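PDB 2J8H: titin from Homo sapiens, which serves as a giant elastic protein of muscle, this A-band part of which forms a rigid tandem of two immunoglobulin domains. Local coordinates for residues P5-E10 and G86-T91; L14-Q19 and A67-D72; V36-Q41 and H62-A67; V98-H103 and A180-G185. All blocks are in the same frame, centred on the assembly; numbering follows the deposited sequence.

Contact 1: residues P5-E10 and G86-T91; sequences PHFKEE and GSVSGT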
loop_
_atom_site.group_PDB
_atom_site.type_symbol
_atom_site.label_atom_id
_atom_site.label_comp_id
_atom_site.label_asym_id
_atom_site.label_seq_id
_atom_site.Cartn_x
_atom_site.Cartn_y
_atom_site.Cartn_z
ATOM N N PRO A 5 8.740 35.272 15.925
ATOM C CA PRO A 5 8.028 34.226 15.196
ATOM C C PRO A 5 6.566 34.080 15.598
ATOM O O PRO A 5 6.218 34.300 16.757
ATOM C CB PRO A 5 8.783 32.958 15.575
ATOM C CG PRO A 5 10.103 33.421 16.126
ATOM C CD PRO A 5 9.797 34.705 16.780
ATOM N N HIS A 6 5.723 33.713 14.633
ATOM C CA HIS A 6 4.299 33.478 14.869
ATOM C C HIS A 6 3.855 32.345 13.957
ATOM O O HIS A 6 4.397 32.180 12.880
ATOM C CB HIS A 6 3.524 34.750 14.574
ATOM C CG HIS A 6 2.043 34.658 14.794
ATOM N ND1 HIS A 6 1.470 34.669 16.050
ATOM C CD2 HIS A 6 1.010 34.666 13.914
ATOM C CE1 HIS A 6 0.151 34.633 15.935
ATOM N NE2 HIS A 6 -0.155 34.640 14.650
ATOM N N PHE A 7 2.917 31.535 14.430
ATOM C CA PHE A 7 2.280 30.506 13.600
ATOM C C PHE A 7 1.046 31.117 12.972
ATOM O O PHE A 7 0.034 31.302 13.638
ATOM C CB PHE A 7 1.956 29.259 14.424
ATOM C CG PHE A 7 3.162 28.513 14.820
ATOM C CD1 PHE A 7 3.656 28.600 16.099
ATOM C CD2 PHE A 7 3.872 27.800 13.885
ATOM C CE1 PHE A 7 4.817 27.950 16.459
ATOM C CE2 PHE A 7 5.015 27.140 14.233
ATOM C CZ PHE A 7 5.506 27.238 15.543
ATOM N N LYS A 8 1.180 31.523 11.710
ATOM C CA LYS A 8 0.065 32.057 10.924
ATOM C C LYS A 8 -0.931 30.928 10.669
ATOM O O LYS A 8 -2.135 31.123 10.674
ATOM C CB LYS A 8 0.601 32.608 9.598
ATOM C CG LYS A 8 -0.408 33.258 8.675
ATOM C CD LYS A 8 -0.756 34.619 9.155
ATOM C CE LYS A 8 -1.763 35.294 8.249
ATOM N NZ LYS A 8 -2.354 36.481 8.937
ATOM N N GLU A 9 -0.405 29.735 10.427
ATOM C CA GLU A 9 -1.235 28.533 10.361
ATOM C C GLU A 9 -0.633 27.530 11.340
ATOM O O GLU A 9 0.494 27.110 11.181
ATOM C CB GLU A 9 -1.288 28.010 8.933
ATOM C CG GLU A 9 -1.789 29.083 7.961
ATOM C CD GLU A 9 -1.933 28.581 6.540
ATOM O OE1 GLU A 9 -1.521 27.438 6.286
ATOM O OE2 GLU A 9 -2.456 29.321 5.677
ATOM N N GLU A 10 -1.378 27.228 12.393
ATOM C CA GLU A 10 -0.914 26.359 13.478
ATOM C C GLU A 10 -1.019 24.900 13.062
ATOM O O GLU A 10 -1.782 24.563 12.156
ATOM C CB GLU A 10 -1.782 26.562 14.733
ATOM C CG GLU A 10 -1.772 27.969 15.314
ATOM C CD GLU A 10 -2.820 28.146 16.411
ATOM O OE1 GLU A 10 -3.214 27.144 17.059
ATOM O OE2 GLU A 10 -3.294 29.294 16.605
ATOM N N GLY A 86 12.537 35.997 19.277
ATOM C CA GLY A 86 11.784 35.125 20.163
ATOM C C GLY A 86 11.680 33.712 19.670
ATOM O O GLY A 86 12.115 33.391 18.559
ATOM N N SER A 87 11.106 32.859 20.514
ATOM C CA SER A 87 10.855 31.470 20.160
ATOM C C SER A 87 9.484 31.068 20.668
ATOM O O SER A 87 9.091 31.441 21.773
ATOM C CB SER A 87 11.919 30.568 20.793
ATOM O OG SER A 87 11.813 29.214 20.362
ATOM N N VAL A 88 8.767 30.290 19.876
ATOM C CA VAL A 88 7.426 29.810 20.243
ATOM C C VAL A 88 7.209 28.436 19.640
ATOM O O VAL A 88 7.776 28.123 18.600
ATOM C CB VAL A 88 6.330 30.806 19.781
ATOM C CG1 VAL A 88 6.273 30.918 18.258
ATOM C CG2 VAL A 88 4.967 30.452 20.379
ATOM N N SER A 89 6.427 27.606 20.310
ATOM C CA SER A 89 6.070 26.319 19.748
ATOM C C SER A 89 4.572 26.139 19.568
ATOM O O SER A 89 3.744 26.845 20.133
ATOM C CB SER A 89 6.592 25.160 20.599
ATOM O OG SER A 89 5.996 25.203 21.863
ATOM N N GLY A 90 4.255 25.143 18.770
ATOM C CA GLY A 90 2.890 24.700 18.605
ATOM C C GLY A 90 2.936 23.209 18.769
ATOM O O GLY A 90 3.994 22.591 18.672
ATOM N N THR A 91 1.776 22.639 19.037
ATOM C CA THR A 91 1.686 21.229 19.348
ATOM C C THR A 91 0.460 20.620 18.633
ATOM O O THR A 91 -0.572 21.286 18.455
ATOM C CB THR A 91 1.610 21.047 20.886
ATOM O OG1 THR A 91 1.479 19.651 21.202
ATOM C CG2 THR A 91 0.431 21.763 21.434
#
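Phe7 and Val88 carry the apolar part of the contact, their side chains sliding past each other in opposite directions. The methyl CG1 of Val88 meets Phe7 CE1 at 3.8 Å. Val88 CG1 also lies 4.2 Å from Pro5 CB, so one methyl touches both Pro5 and Phe7. It owes this place to a chi1 of 65°, which sets CG1 between the backbone N and the carbonyl carbon of Val88.

A second group of contacts joins side chains to backbone. The Phe7 ring reaches the strand with its CE1 corner: Val88 O lies at the ring edge, near its plane, 3.7 Å from CE1. Ser89 C approaches the same CE1 obliquely at 3.6 Å, and Gly90 N follows at 3.7 Å. The Pro5 ring leans on the peptide of Gly86, with CG 3.2 Å from Gly86 O. Gly86 adopts backbone angles at which a CB would run into the preceding carbonyl oxygen. Residues 5-7 and 86-90 run in nearly the same direction, 18° apart, but are joined by van der Waals packing; their polar backbone groups pair with other strands, His6 with Thr29 of strand 22-29 and Val88 with Ala81 of strand 76-83. Phe7 goes on inward to Val79 and Cys26.

At Lys8 the N-terminal chain turns a corner, and Lys8 and Glu9 both face Lys27 in a classic beta bulge. The chain then crosses between sheets: strand A (6-7), paired with B (22-29) in one, lies against strand G of the other at the edge of an I-set immunoglobulin beta sandwich.

Contact 2: residues L14-Q19 and A67-D72; sequences LNVRYQ and ASVTDD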
loop_
_atom_site.group_PDB
_atom_site.type_symbol
_atom_site.label_atom_id
_atom_site.label_comp_id
_atom_site.label_asym_id
_atom_site.label_seq_id
_atom_site.Cartn_x
_atom_site.Cartn_y
_atom_site.Cartn_z
ATOM N N LEU A 14 -4.050 15.325 14.081
ATOM C CA LEU A 14 -4.214 14.402 12.949
ATOM C C LEU A 14 -4.734 13.059 13.424
ATOM O O LEU A 14 -4.367 12.605 14.502
ATOM C CB LEU A 14 -2.872 14.102 12.277
ATOM C CG LEU A 14 -2.043 15.168 11.559
ATOM C CD1 LEU A 14 -0.744 14.526 11.065
ATOM C CD2 LEU A 14 -2.859 15.755 10.401
ATOM N N ASN A 15 -5.552 12.430 12.582
ATOM C CA ASN A 15 -5.955 11.039 12.705
ATOM C C ASN A 15 -5.635 10.358 11.383
ATOM O O ASN A 15 -6.254 10.642 10.364
ATOM C CB ASN A 15 -7.447 10.930 12.973
ATOM C CG ASN A 15 -7.803 11.273 14.396
ATOM O OD1 ASN A 15 -7.711 12.417 14.803
ATOM N ND2 ASN A 15 -8.215 10.277 15.161
ATOM N N VAL A 16 -4.679 9.448 11.407
ATOM C CA VAL A 16 -4.144 8.859 10.193
ATOM C C VAL A 16 -4.272 7.355 10.283
ATOM O O VAL A 16 -4.095 6.763 11.343
ATOM C CB VAL A 16 -2.663 9.274 10.006
ATOM C CG1 VAL A 16 -2.029 8.610 8.780
ATOM C CG2 VAL A 16 -2.586 10.766 9.883
ATOM N N ARG A 17 -4.620 6.736 9.165
ATOM C CA ARG A 17 -4.722 5.297 9.118
ATOM C C ARG A 17 -3.332 4.689 9.243
ATOM O O ARG A 17 -2.375 5.202 8.694
ATOM C CB ARG A 17 -5.409 4.843 7.824
ATOM C CG ARG A 17 -5.622 3.357 7.718
ATOM C CD ARG A 17 -6.651 2.837 8.704
ATOM N NE ARG A 17 -7.905 3.602 8.710
ATOM C CZ ARG A 17 -8.933 3.419 7.884
ATOM N NH1 ARG A 17 -8.915 2.474 6.937
ATOM N NH2 ARG A 17 -10.012 4.189 8.018
ATOM N N TYR A 18 -3.243 3.618 10.014
ATOM C CA TYR A 18 -2.054 2.778 10.121
ATOM C C TYR A 18 -1.389 2.548 8.751
ATOM O O TYR A 18 -2.078 2.287 7.771
ATOM C CB TYR A 18 -2.521 1.456 10.727
ATOM C CG TYR A 18 -1.529 0.343 10.810
ATOM C CD1 TYR A 18 -0.446 0.416 11.675
ATOM C CD2 TYR A 18 -1.708 -0.813 10.068
ATOM C CE1 TYR A 18 0.466 -0.621 11.775
ATOM C CE2 TYR A 18 -0.810 -1.864 10.159
ATOM C CZ TYR A 18 0.287 -1.752 11.021
ATOM O OH TYR A 18 1.181 -2.804 11.122
ATOM N N GLN A 19 -0.061 2.672 8.710
ATOM C CA GLN A 19 0.778 2.485 7.503
ATOM C C GLN A 19 0.708 3.609 6.445
ATOM O O GLN A 19 1.415 3.551 5.445
ATOM C CB GLN A 19 0.570 1.094 6.874
ATOM C CG GLN A 19 1.101 -0.047 7.784
ATOM C CD GLN A 19 0.830 -1.457 7.265
ATOM O OE1 GLN A 19 0.164 -1.661 6.237
ATOM N NE2 GLN A 19 1.325 -2.451 8.001
ATOM N N ALA A 67 6.574 8.667 7.991
ATOM C CA ALA A 67 6.212 7.611 7.087
ATOM C C ALA A 67 5.570 6.467 7.815
ATOM O O ALA A 67 5.960 6.122 8.948
ATOM C CB ALA A 67 7.436 7.108 6.330
ATOM N N SER A 68 4.597 5.849 7.142
ATOM C CA SER A 68 4.135 4.544 7.534
ATOM C C SER A 68 3.861 4.474 9.022
ATOM O O SER A 68 4.558 3.779 9.779
ATOM C CB SER A 68 5.171 3.495 7.122
ATOM O OG SER A 68 5.243 3.421 5.701
ATOM N N VAL A 69 2.848 5.223 9.441
ATOM C CA VAL A 69 2.610 5.402 10.855
ATOM C C VAL A 69 2.147 4.128 11.540
ATOM O O VAL A 69 1.390 3.343 10.974
ATOM C CB VAL A 69 1.665 6.593 11.151
ATOM C CG1 VAL A 69 2.333 7.860 10.730
ATOM C CG2 VAL A 69 0.304 6.432 10.475
ATOM N N THR A 70 2.673 3.911 12.742
ATOM C CA THR A 70 2.257 2.839 13.615
ATOM C C THR A 70 1.795 3.466 14.927
ATOM O O THR A 70 1.927 4.682 15.122
ATOM C CB THR A 70 3.422 1.926 13.911
ATOM O OG1 THR A 70 4.369 2.636 14.701
ATOM C CG2 THR A 70 4.085 1.484 12.604
ATOM N N ASP A 71 1.268 2.642 15.827
ATOM C CA ASP A 71 0.814 3.152 17.111
ATOM C C ASP A 71 1.971 3.828 17.870
ATOM O O ASP A 71 1.739 4.725 18.690
ATOM C CB ASP A 71 0.137 2.049 17.936
ATOM C CG ASP A 71 -0.451 2.582 19.238
ATOM O OD1 ASP A 71 -1.269 3.543 19.195
ATOM O OD2 ASP A 71 -0.071 2.044 20.305
ATOM N N ASP A 72 3.214 3.444 17.569
ATOM C CA ASP A 72 4.370 4.088 18.193
ATOM C C ASP A 72 4.483 5.572 17.829
ATOM O O ASP A 72 5.065 6.358 18.560
ATOM C CB ASP A 72 5.678 3.365 17.836
ATOM C CG ASP A 72 6.906 4.014 18.501
ATOM O OD1 ASP A 72 7.106 3.818 19.726
ATOM O OD2 ASP A 72 7.653 4.755 17.813
#
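Val16 and Val69 meet methyl to methyl, CG1 of the first 3.6 Å from CG2 of the second, with the two side chains crossing at about a right angle. Val69 CG2, placed between its own N and carbonyl carbon, also rests 3.4 Å from Arg17 O, filling the corner where the strand ends.

Tyr18 leaves its backbone heading away from the loop, with CG anti to the backbone N (chi1 173°), yet its ring comes up to the loop: CD1 is 3.5 Å from Val69 O, which comes in obliquely, and Thr70 CA sits at the ring edge. Gln19 CG covers one face of the ring, 3.5 Å above the plane and offset toward the rim. Gln19 N donates to Val69 O, 2.8 Å and almost straight at 174°, and a CA-H...O contact joins Ser68 CA to Gln19 O at 3.6 Å.

Arg17 turns outward, where its NH1 bonds Asn21 O of the second subunit, while Thr70 N bonds Asp73 within the loop. Here the end of strand 14-17 meets the connection between strands 61-66 and 76-83, the A' strand and E-F loop at one pole of an I-set immunoglobulin domain.

Contact 3: residues V36-Q41 and H62-A67; sequences VKWYRQ and HQLIIA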
loop_
_atom_site.group_PDB
_atom_site.type_symbol
_atom_site.label_atom_id
_atom_site.label_comp_id
_atom_site.label_asym_id
_atom_site.label_seq_id
_atom_site.Cartn_x
_atom_site.Cartn_y
_atom_site.Cartn_z
ATOM N N VAL A 36 13.075 26.455 12.262
ATOM C CA VAL A 36 12.085 25.573 12.807
ATOM C C VAL A 36 12.711 24.253 13.180
ATOM O O VAL A 36 13.565 23.741 12.470
ATOM C CB VAL A 36 10.961 25.377 11.814
ATOM C CG1 VAL A 36 10.068 24.191 12.219
ATOM C CG2 VAL A 36 10.170 26.698 11.696
ATOM N N LYS A 37 12.307 23.732 14.334
ATOM C CA LYS A 37 12.708 22.420 14.779
ATOM C C LYS A 37 11.427 21.676 15.126
ATOM O O LYS A 37 10.412 22.287 15.480
ATOM C CB LYS A 37 13.626 22.520 16.001
ATOM C CG LYS A 37 15.010 23.086 15.749
ATOM C CD LYS A 37 15.914 23.098 17.027
ATOM C CE LYS A 37 15.621 24.247 18.019
ATOM N NZ LYS A 37 16.584 24.357 19.253
ATOM N N TRP A 38 11.488 20.359 15.009
ATOM C CA TRP A 38 10.358 19.485 15.240
ATOM C C TRP A 38 10.689 18.505 16.336
ATOM O O TRP A 38 11.847 18.058 16.444
ATOM C CB TRP A 38 10.099 18.687 13.975
ATOM C CG TRP A 38 9.574 19.481 12.827
ATOM C CD1 TRP A 38 10.300 20.098 11.853
ATOM C CD2 TRP A 38 8.208 19.737 12.532
ATOM N NE1 TRP A 38 9.466 20.708 10.961
ATOM C CE2 TRP A 38 8.173 20.508 11.357
ATOM C CE3 TRP A 38 7.000 19.392 13.149
ATOM C CZ2 TRP A 38 6.980 20.918 10.773
ATOM C CZ3 TRP A 38 5.822 19.807 12.565
ATOM C CH2 TRP A 38 5.826 20.565 11.386
ATOM N N TYR A 39 9.684 18.131 17.126
ATOM C CA TYR A 39 9.904 17.279 18.287
ATOM C C TYR A 39 8.809 16.241 18.386
ATOM O O TYR A 39 7.646 16.527 18.066
ATOM C CB TYR A 39 9.860 18.099 19.576
ATOM C CG TYR A 39 10.833 19.243 19.584
ATOM C CD1 TYR A 39 10.540 20.413 18.898
ATOM C CD2 TYR A 39 12.049 19.173 20.283
ATOM C CE1 TYR A 39 11.414 21.480 18.887
ATOM C CE2 TYR A 39 12.937 20.232 20.241
ATOM C CZ TYR A 39 12.593 21.380 19.558
ATOM O OH TYR A 39 13.434 22.456 19.499
ATOM N N ARG A 40 9.177 15.067 18.892
ATOM C CA ARG A 40 8.222 14.046 19.275
ATOM C C ARG A 40 8.303 13.967 20.790
ATOM O O ARG A 40 9.356 13.670 21.353
ATOM C CB ARG A 40 8.613 12.710 18.639
ATOM C CG ARG A 40 7.703 11.531 18.964
ATOM C CD ARG A 40 8.421 10.262 18.553
ATOM N NE ARG A 40 7.762 9.035 18.966
ATOM C CZ ARG A 40 7.713 8.574 20.207
ATOM N NH1 ARG A 40 8.259 9.254 21.219
ATOM N NH2 ARG A 40 7.068 7.428 20.451
ATOM N N GLN A 41 7.189 14.249 21.457
ATOM C CA GLN A 41 7.154 14.253 22.913
ATOM C C GLN A 41 8.351 14.978 23.494
ATOM O O GLN A 41 9.010 14.462 24.388
ATOM C CB GLN A 41 7.144 12.831 23.476
ATOM C CG GLN A 41 5.815 12.173 23.468
ATOM C CD GLN A 41 5.799 10.915 24.297
ATOM O OE1 GLN A 41 6.192 9.842 23.829
ATOM N NE2 GLN A 41 5.354 11.038 25.545
ATOM N N HIS A 62 6.191 24.913 6.574
ATOM C CA HIS A 62 7.033 23.868 7.146
ATOM C C HIS A 62 6.203 22.629 7.314
ATOM O O HIS A 62 5.049 22.708 7.772
ATOM C CB HIS A 62 7.526 24.290 8.515
ATOM C CG HIS A 62 8.505 25.409 8.455
ATOM N ND1 HIS A 62 9.855 25.197 8.292
ATOM C CD2 HIS A 62 8.325 26.750 8.441
ATOM C CE1 HIS A 62 10.469 26.363 8.221
ATOM N NE2 HIS A 62 9.561 27.320 8.304
ATOM N N GLN A 63 6.757 21.479 6.935
ATOM C CA GLN A 63 6.038 20.249 7.167
ATOM C C GLN A 63 6.969 19.112 7.546
ATOM O O GLN A 63 8.144 19.076 7.173
ATOM C CB GLN A 63 5.079 19.915 6.003
ATOM C CG GLN A 63 5.685 19.299 4.806
ATOM C CD GLN A 63 4.742 19.096 3.635
ATOM O OE1 GLN A 63 3.571 19.455 3.677
ATOM N NE2 GLN A 63 5.286 18.583 2.540
ATOM N N LEU A 64 6.423 18.220 8.357
ATOM C CA LEU A 64 7.100 17.022 8.759
ATOM C C LEU A 64 6.285 15.872 8.214
ATOM O O LEU A 64 5.076 15.802 8.444
ATOM C CB LEU A 64 7.142 16.951 10.276
ATOM C CG LEU A 64 7.618 15.615 10.893
ATOM C CD1 LEU A 64 9.092 15.399 10.643
ATOM C CD2 LEU A 64 7.297 15.626 12.409
ATOM N N ILE A 65 6.935 14.969 7.499
ATOM C CA ILE A 65 6.305 13.763 7.034
ATOM C C ILE A 65 6.826 12.588 7.850
ATOM O O ILE A 65 8.026 12.327 7.878
ATOM C CB ILE A 65 6.581 13.498 5.533
ATOM C CG1 ILE A 65 6.280 14.758 4.701
ATOM C CG2 ILE A 65 5.740 12.287 5.027
ATOM C CD1 ILE A 65 6.801 14.706 3.253
ATOM N N ILE A 66 5.897 11.880 8.504
ATOM C CA ILE A 66 6.194 10.669 9.261
ATOM C C ILE A 66 5.672 9.531 8.441
ATOM O O ILE A 66 4.476 9.429 8.241
ATOM C CB ILE A 66 5.484 10.652 10.627
ATOM C CG1 ILE A 66 5.763 11.958 11.373
ATOM C CG2 ILE A 66 5.902 9.447 11.453
ATOM C CD1 ILE A 66 4.911 12.154 12.604
ATOM N N ALA A 67 6.574 8.667 7.991
ATOM C CA ALA A 67 6.212 7.611 7.087
ATOM C C ALA A 67 5.570 6.467 7.815
ATOM O O ALA A 67 5.960 6.122 8.948
ATOM C CB ALA A 67 7.436 7.108 6.330
HETATM O O HOH W 1 10.438 22.374 8.615
#
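Trp38, which buries more surface here than any other residue, lays its indole against Leu64 and the backbone beside it. Leu64 CB stands over the six-membered ring, 3.6 Å from its centroid and 6° off the normal, a CH-pi contact almost centred on the face. Leu64 CD2 extends the cover at 3.8 Å from Trp38 CE3. Trp38 CZ2 meets Gln63 C obliquely at 3.7 Å, and His62 C lies at the edge of the indole, in its plane. Chi1 of -69° sets Trp38 CG anti to the carbonyl carbon, and from there the indole extends toward strand 61-66.

These residues project from strands 35-40 and 61-66, which belong to the two facing sheets of the immunoglobulin beta sandwich: C and E in the usual lettering. The axes of 36-40 and 62-66 pass 8.9 Å apart and cross at -33°, the twisted, aligned face-to-face packing of such sandwiches, and Trp38 is the core tryptophan of strand C. Leu24 and Ile54 also pack on it.

His62 is the other flat group. Val36 CG2 sits over the centre of its imidazole, 3.5 Å from the centroid, in a second CH-pi contact. A water lies in the plane of both rings, accepting from Trp38 NE1 at 3.0 Å and hydrogen-bonded to His62 ND1 at 2.9 Å, so that the indole N-H has a partner within the core. An alanine in place of Trp38 would probably open a gap over Leu64 CB and deprive the water of its N-H donor, letting the His62 imidazole turn more easily. Beyond the pair, His62 packs on Val28 and Glu56.

Contact 4: residues V98-H103 and A180-G185; sequences VPAKIH and AKNRFG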
loop_
_atom_site.group_PDB
_atom_site.type_symbol
_atom_site.label_atom_id
_atom_site.label_comp_id
_atom_site.label_asym_id
_atom_site.label_seq_id
_atom_site.Cartn_x
_atom_site.Cartn_y
_atom_site.Cartn_z
ATOM N N VAL A 98 -6.195 2.031 13.734
ATOM C CA VAL A 98 -5.860 0.662 13.353
ATOM C C VAL A 98 -7.152 -0.128 13.444
ATOM O O VAL A 98 -7.729 -0.259 14.537
ATOM C CB VAL A 98 -4.800 0.049 14.295
ATOM C CG1 VAL A 98 -4.399 -1.338 13.809
ATOM C CG2 VAL A 98 -3.577 0.980 14.432
ATOM N N PRO A 99 -7.656 -0.609 12.306
ATOM C CA PRO A 99 -8.870 -1.426 12.320
ATOM C C PRO A 99 -8.728 -2.648 13.211
ATOM O O PRO A 99 -7.631 -3.219 13.290
ATOM C CB PRO A 99 -9.004 -1.857 10.856
ATOM C CG PRO A 99 -8.346 -0.797 10.117
ATOM C CD PRO A 99 -7.163 -0.419 10.931
ATOM N N ALA A 100 -9.807 -3.054 13.877
ATOM C CA ALA A 100 -9.743 -4.263 14.704
ATOM C C ALA A 100 -9.437 -5.428 13.810
ATOM O O ALA A 100 -10.078 -5.585 12.774
ATOM C CB ALA A 100 -11.050 -4.510 15.463
ATOM N N LYS A 101 -8.491 -6.268 14.219
ATOM C CA LYS A 101 -8.060 -7.367 13.377
ATOM C C LYS A 101 -7.559 -8.506 14.233
ATOM O O LYS A 101 -6.853 -8.297 15.201
ATOM C CB LYS A 101 -6.973 -6.881 12.395
ATOM C CG LYS A 101 -6.490 -7.917 11.386
ATOM C CD LYS A 101 -7.473 -8.160 10.255
ATOM C CE LYS A 101 -7.155 -9.494 9.450
ATOM N NZ LYS A 101 -7.607 -10.762 10.135
ATOM N N ILE A 102 -7.971 -9.711 13.884
ATOM C CA ILE A 102 -7.515 -10.925 14.554
ATOM C C ILE A 102 -6.418 -11.524 13.678
ATOM O O ILE A 102 -6.590 -11.609 12.470
ATOM C CB ILE A 102 -8.645 -11.963 14.684
ATOM C CG1 ILE A 102 -9.745 -11.482 15.613
ATOM C CG2 ILE A 102 -8.095 -13.285 15.184
ATOM C CD1 ILE A 102 -9.271 -11.093 16.984
ATOM N N HIS A 103 -5.310 -11.918 14.294
ATOM C CA HIS A 103 -4.140 -12.439 13.578
ATOM C C HIS A 103 -3.840 -13.852 14.019
ATOM O O HIS A 103 -3.132 -14.057 15.006
ATOM C CB HIS A 103 -2.897 -11.617 13.896
ATOM C CG HIS A 103 -3.055 -10.150 13.660
ATOM N ND1 HIS A 103 -3.196 -9.615 12.405
ATOM C CD2 HIS A 103 -3.078 -9.106 14.522
ATOM C CE1 HIS A 103 -3.315 -8.298 12.503
ATOM N NE2 HIS A 103 -3.250 -7.969 13.778
ATOM N N ALA A 180 -12.945 -9.312 17.333
ATOM C CA ALA A 180 -12.458 -8.010 17.774
ATOM C C ALA A 180 -13.257 -6.957 17.025
ATOM O O ALA A 180 -13.402 -7.053 15.804
ATOM C CB ALA A 180 -10.956 -7.863 17.485
ATOM N N LYS A 181 -13.769 -5.964 17.756
ATOM C CA LYS A 181 -14.556 -4.866 17.194
ATOM C C LYS A 181 -14.044 -3.525 17.703
ATOM O O LYS A 181 -13.843 -3.347 18.907
ATOM C CB LYS A 181 -16.032 -4.939 17.627
ATOM C CG LYS A 181 -16.766 -6.229 17.343
ATOM C CD LYS A 181 -17.911 -6.468 18.368
ATOM C CE LYS A 181 -18.729 -7.738 18.036
ATOM N NZ LYS A 181 -18.006 -9.034 18.224
ATOM N N ASN A 182 -13.861 -2.578 16.792
ATOM C CA ASN A 182 -13.810 -1.165 17.164
ATOM C C ASN A 182 -14.511 -0.349 16.104
ATOM O O ASN A 182 -15.185 -0.913 15.230
ATOM C CB ASN A 182 -12.367 -0.691 17.442
ATOM C CG ASN A 182 -11.475 -0.691 16.225
ATOM O OD1 ASN A 182 -11.911 -0.899 15.092
ATOM N ND2 ASN A 182 -10.188 -0.455 16.461
ATOM N N ARG A 183 -14.362 0.972 16.173
ATOM C CA ARG A 183 -15.055 1.857 15.258
ATOM C C ARG A 183 -14.628 1.703 13.805
ATOM O O ARG A 183 -15.351 2.125 12.920
ATOM C CB ARG A 183 -14.906 3.333 15.712
ATOM C CG ARG A 183 -13.464 3.884 15.637
ATOM C CD ARG A 183 -13.397 5.346 16.040
ATOM N NE ARG A 183 -13.802 5.549 17.434
ATOM C CZ ARG A 183 -13.699 6.705 18.083
ATOM N NH1 ARG A 183 -13.198 7.783 17.471
ATOM N NH2 ARG A 183 -14.102 6.793 19.352
ATOM N N PHE A 184 -13.470 1.110 13.552
ATOM C CA PHE A 184 -12.970 0.985 12.198
ATOM C C PHE A 184 -13.229 -0.388 11.602
ATOM O O PHE A 184 -12.798 -0.668 10.480
ATOM C CB PHE A 184 -11.477 1.340 12.157
ATOM C CG PHE A 184 -11.202 2.746 12.625
ATOM C CD1 PHE A 184 -11.671 3.830 11.896
ATOM C CD2 PHE A 184 -10.542 2.981 13.812
ATOM C CE1 PHE A 184 -11.453 5.134 12.325
ATOM C CE2 PHE A 184 -10.325 4.283 14.240
ATOM C CZ PHE A 184 -10.783 5.353 13.492
ATOM N N GLY A 185 -13.912 -1.251 12.355
ATOM C CA GLY A 185 -14.306 -2.542 11.817
ATOM C C GLY A 185 -14.372 -3.664 12.824
ATOM O O GLY A 185 -13.922 -3.542 13.953
#
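Asn182 turns its amide toward the backbone of Val98 and Ala100 and uses both ends of it. ND2 donates to Val98 O at 3.1 Å and 163°, the acceptor lying exactly in the amide plane; a further bond from ND2 goes to Pro132 O. OD1 is gripped by two backbone N-H groups, Ala100 N at 3.2 Å and Phe184 N at 3.0 Å, which approach from opposite faces of the amide plane. With CG set between the backbone N and the carbonyl carbon (chi1 66°), the amide comes within range of Phe184 N.

The bond from Phe184 N makes an Asx turn, set inside the type I turn 182-185 that links the F and G strands of the second immunoglobulin domain in a beta hairpin. The partner, 98-102, continues the last strand of the first domain and pairs with strand 123-131 of the second, passing from one domain to the other as one strand that bends at Pro99 and Ala100. Replacing Asn182 with an alanine would probably cost Val98 O and Pro132 O a donor and Ala100 N and Phe184 N an acceptor, leaving the hairpin less firmly tied to the joining strand.

Next to the amide the small side chains face each other: Ala100 CB points at Ala180 CB, 3.9 Å off, and at Gly185 O, 3.4 Å off. Ile102 CD1 touches the same Ala180 CB at 3.7 Å. Phe184 CB packs on Pro99 CA at 3.8 Å.

In the fold
Contacts 1, 2 and 3 lie within the first immunoglobulin domain and are nested along the chain, 3 inside 2 and 2 inside 1; contact 4 follows in series. The centres of 1 and 2 are about 24 Å apart, with contact 3 between them in the sandwich core, its centre about 13 and 14 Å from theirs. Contacts 2 and 3 share Ala67 and are tied by a probable bond from Arg40 NH2 to Asp72 O. Between contacts 2 and 4, centres about 15 Å apart, Tyr18 packs on Val98 and Arg17 on Pro99. Strand 86-102 serves contacts 1 and 4, centres about 37 Å apart, and its continuous passage across the junction is consistent with the rigid tandem.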